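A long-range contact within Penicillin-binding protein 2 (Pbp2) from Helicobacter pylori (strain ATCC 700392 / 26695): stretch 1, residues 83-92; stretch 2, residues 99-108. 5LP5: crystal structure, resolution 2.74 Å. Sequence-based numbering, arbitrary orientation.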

# COMPACT_ATOMS: atom_id res chain seq x y z
N ASP A 83 3.35 34.78 3.11
CA ASP A 83 2.31 33.83 3.50
C ASP A 83 2.89 32.43 3.73
O ASP A 83 2.58 31.78 4.74
CB ASP A 83 1.23 33.78 2.42
CG ASP A 83 0.00 33.01 2.86
OD1 ASP A 83 -0.13 32.69 4.06
OD2 ASP A 83 -0.85 32.73 2.00
N LEU A 84 3.70 31.98 2.78
CA LEU A 84 4.38 30.69 2.87
C LEU A 84 5.08 30.50 4.22
O LEU A 84 4.97 29.42 4.82
CB LEU A 84 5.38 30.53 1.71
CG LEU A 84 6.08 29.17 1.56
CD1 LEU A 84 5.09 28.01 1.40
CD2 LEU A 84 7.04 29.17 0.38
N LEU A 85 5.78 31.53 4.69
CA LEU A 85 6.46 31.49 5.99
C LEU A 85 5.47 31.27 7.15
O LEU A 85 5.69 30.45 8.04
CB LEU A 85 7.26 32.79 6.25
CG LEU A 85 8.55 33.02 5.45
CD1 LEU A 85 9.02 34.45 5.60
CD2 LEU A 85 9.63 32.06 5.91
N GLU A 86 4.37 32.01 7.11
CA GLU A 86 3.37 31.94 8.17
C GLU A 86 2.68 30.58 8.21
O GLU A 86 2.29 30.11 9.28
CB GLU A 86 2.38 33.09 8.02
CG GLU A 86 3.06 34.43 8.28
CD GLU A 86 2.27 35.61 7.78
OE1 GLU A 86 1.11 35.43 7.35
OE2 GLU A 86 2.82 36.73 7.81
N LYS A 87 2.54 29.95 7.05
CA LYS A 87 1.96 28.60 6.97
C LYS A 87 2.94 27.53 7.42
O LYS A 87 2.53 26.53 8.01
CB LYS A 87 1.46 28.30 5.56
CG LYS A 87 0.20 29.08 5.24
CD LYS A 87 -0.41 28.67 3.93
CE LYS A 87 -1.68 29.47 3.64
NZ LYS A 87 -2.15 29.27 2.23
N ILE A 88 4.22 27.72 7.17
CA ILE A 88 5.23 26.78 7.65
C ILE A 88 5.37 26.85 9.17
O ILE A 88 5.68 25.84 9.82
CB ILE A 88 6.60 27.00 6.94
CG1 ILE A 88 6.52 26.50 5.49
CG2 ILE A 88 7.73 26.31 7.69
CD1 ILE A 88 7.62 27.00 4.59
N GLU A 89 5.15 28.03 9.75
CA GLU A 89 5.11 28.19 11.21
C GLU A 89 3.96 27.35 11.77
O GLU A 89 4.12 26.70 12.81
CB GLU A 89 4.90 29.65 11.62
CG GLU A 89 6.12 30.54 11.53
CD GLU A 89 5.84 31.97 11.95
OE1 GLU A 89 4.65 32.37 12.08
OE2 GLU A 89 6.82 32.72 12.15
N ILE A 90 2.82 27.40 11.09
CA ILE A 90 1.65 26.60 11.47
C ILE A 90 1.98 25.10 11.38
O ILE A 90 1.63 24.34 12.26
CB ILE A 90 0.40 26.95 10.61
CG1 ILE A 90 -0.13 28.36 10.96
CG2 ILE A 90 -0.72 25.96 10.84
CD1 ILE A 90 -1.31 28.83 10.13
N ILE A 91 2.65 24.69 10.31
CA ILE A 91 3.02 23.30 10.13
C ILE A 91 4.14 22.87 11.07
O ILE A 91 4.27 21.69 11.39
CB ILE A 91 3.36 23.02 8.66
CG1 ILE A 91 2.08 23.18 7.83
CG2 ILE A 91 3.91 21.61 8.47
CD1 ILE A 91 2.30 23.29 6.34
N GLN A 92 4.95 23.82 11.53
CA GLN A 92 5.94 23.57 12.58
C GLN A 92 5.27 23.12 13.88
O GLN A 92 5.70 22.17 14.53
CB GLN A 92 6.81 24.82 12.83
CG GLN A 92 7.85 24.70 13.96
CD GLN A 92 8.91 23.65 13.69
OE1 GLN A 92 9.31 23.44 12.54
NE2 GLN A 92 9.37 22.99 14.74
N SER A 99 12.46 21.06 11.56
CA SER A 99 12.94 22.42 11.76
C SER A 99 12.34 23.41 10.76
O SER A 99 12.19 23.09 9.58
CB SER A 99 14.48 22.46 11.71
OG SER A 99 14.97 22.39 10.38
N LYS A 100 12.01 24.61 11.23
CA LYS A 100 11.33 25.65 10.45
C LYS A 100 11.92 25.79 9.05
O LYS A 100 11.22 26.09 8.08
CB LYS A 100 11.41 26.99 11.20
CG LYS A 100 10.91 26.91 12.65
CD LYS A 100 10.94 28.26 13.35
CE LYS A 100 9.89 29.20 12.77
NZ LYS A 100 9.93 30.58 13.32
N GLU A 101 13.23 25.59 8.97
CA GLU A 101 13.95 25.72 7.71
C GLU A 101 14.04 24.42 6.91
O GLU A 101 13.99 24.48 5.68
CB GLU A 101 15.34 26.32 7.93
CG GLU A 101 16.24 25.53 8.86
CD GLU A 101 17.44 26.36 9.30
OE1 GLU A 101 17.84 27.27 8.54
OE2 GLU A 101 17.98 26.10 10.40
N THR A 102 14.16 23.25 7.55
CA THR A 102 14.14 21.99 6.78
C THR A 102 12.83 21.88 5.97
O THR A 102 12.75 21.14 4.98
CB THR A 102 14.33 20.70 7.63
OG1 THR A 102 13.35 20.62 8.67
CG2 THR A 102 15.74 20.61 8.23
N LEU A 103 11.83 22.65 6.38
CA LEU A 103 10.54 22.72 5.69
C LEU A 103 10.51 23.74 4.54
O LEU A 103 9.77 23.54 3.59
CB LEU A 103 9.41 22.95 6.71
CG LEU A 103 9.22 21.80 7.72
CD1 LEU A 103 8.31 22.21 8.87
CD2 LEU A 103 8.70 20.53 7.04
N LEU A 104 11.29 24.82 4.61
CA LEU A 104 11.54 25.65 3.41
C LEU A 104 12.04 24.72 2.30
O LEU A 104 11.51 24.70 1.18
CB LEU A 104 12.60 26.75 3.66
CG LEU A 104 13.62 27.12 2.53
CD1 LEU A 104 12.97 27.89 1.38
CD2 LEU A 104 14.83 27.89 3.07
N ASN A 105 13.09 23.98 2.64
CA ASN A 105 13.88 23.24 1.66
C ASN A 105 12.97 22.25 0.94
O ASN A 105 13.04 22.11 -0.29
CB ASN A 105 15.06 22.53 2.34
CG ASN A 105 16.31 22.48 1.47
OD1 ASN A 105 16.46 23.23 0.50
ND2 ASN A 105 17.25 21.63 1.85
N ASN A 106 12.11 21.59 1.72
CA ASN A 106 11.13 20.67 1.18
C ASN A 106 10.18 21.34 0.20
O ASN A 106 9.76 20.71 -0.75
CB ASN A 106 10.33 20.00 2.29
CG ASN A 106 11.05 18.79 2.88
OD1 ASN A 106 11.31 17.82 2.18
ND2 ASN A 106 11.35 18.85 4.17
N TYR A 107 9.85 22.61 0.42
CA TYR A 107 8.92 23.30 -0.46
C TYR A 107 9.40 23.28 -1.93
O TYR A 107 8.81 22.58 -2.75
CB TYR A 107 8.60 24.72 0.01
CG TYR A 107 7.38 25.27 -0.70
CD1 TYR A 107 6.11 24.80 -0.38
CD2 TYR A 107 7.50 26.21 -1.72
CE1 TYR A 107 4.99 25.27 -1.04
CE2 TYR A 107 6.37 26.68 -2.39
CZ TYR A 107 5.11 26.22 -2.04
OH TYR A 107 3.97 26.68 -2.68
N GLN A 108 10.44 24.04 -2.26
CA GLN A 108 11.03 23.93 -3.61
C GLN A 108 12.06 22.81 -3.55
O GLN A 108 13.10 22.94 -2.91
CB GLN A 108 11.68 25.26 -4.07
CG GLN A 108 10.74 26.46 -4.12
CD GLN A 108 9.58 26.32 -5.11
OE1 GLN A 108 9.36 25.25 -5.71
NE2 GLN A 108 8.82 27.40 -5.26

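Ile88 and Leu103, both buried and both with CA-to-CB bonds directed toward the opposing stretch, form the apolar centre of this contact, in which 453 Å² of surface is covered, both sides summed. Ile88 CG2 lies 3.9 Å from Leu103 CB and 3.5 Å from the backbone O of Lys100, so the branched side chain packs against main chain as well as side chain; its other arm brings Ile88 CD1 to 4.3 Å from Leu104 N. Branching at CB suits this place, since the chi1 m, chi2 t rotamer sends CG2 and CD1 to separate parts of the second stretch. Ile91, one helical turn further on and with its CA-to-CB bond pointing sideways, adds a looser contact, Ile91 CG2 to Leu103 CD1 at 4.5 Å.

One turn before Ile88, Leu84 (chi1 t, chi2 p) covers one face of the Tyr107 ring. Leu84 CD1 sits 3.8 Å from the ring centroid, 15° off the normal, a CH-pi contact, while Leu84 CD2 approaches Tyr107 CD2 to 3.7 Å. The flat ring offers a broad surface to both methyls, and Tyr107 OH is hydrogen-bonded elsewhere in the structure. The helix axes come no closer than 10.6 Å, at 121° between their N-to-C directions; side chains therefore bridge the gap.

Toward the C-terminal end of stretch 1 the contact becomes polar. The Gln92 and Lys100 CA atoms are 6.2 Å apart, and Gln92, whose CA-to-CB bond points toward stretch 2, packs beside the start of that stretch. Thr102 OG1 donates a hydrogen bond to Ser99 O (2.9 Å), linking Thr102 back to Ser99 within stretch 2. At the exposed edge, the long, flexible Lys100 side chain reaches back to Glu89, where Lys100 NZ and Glu89 OE2 form a long salt bridge of 4.0 Å.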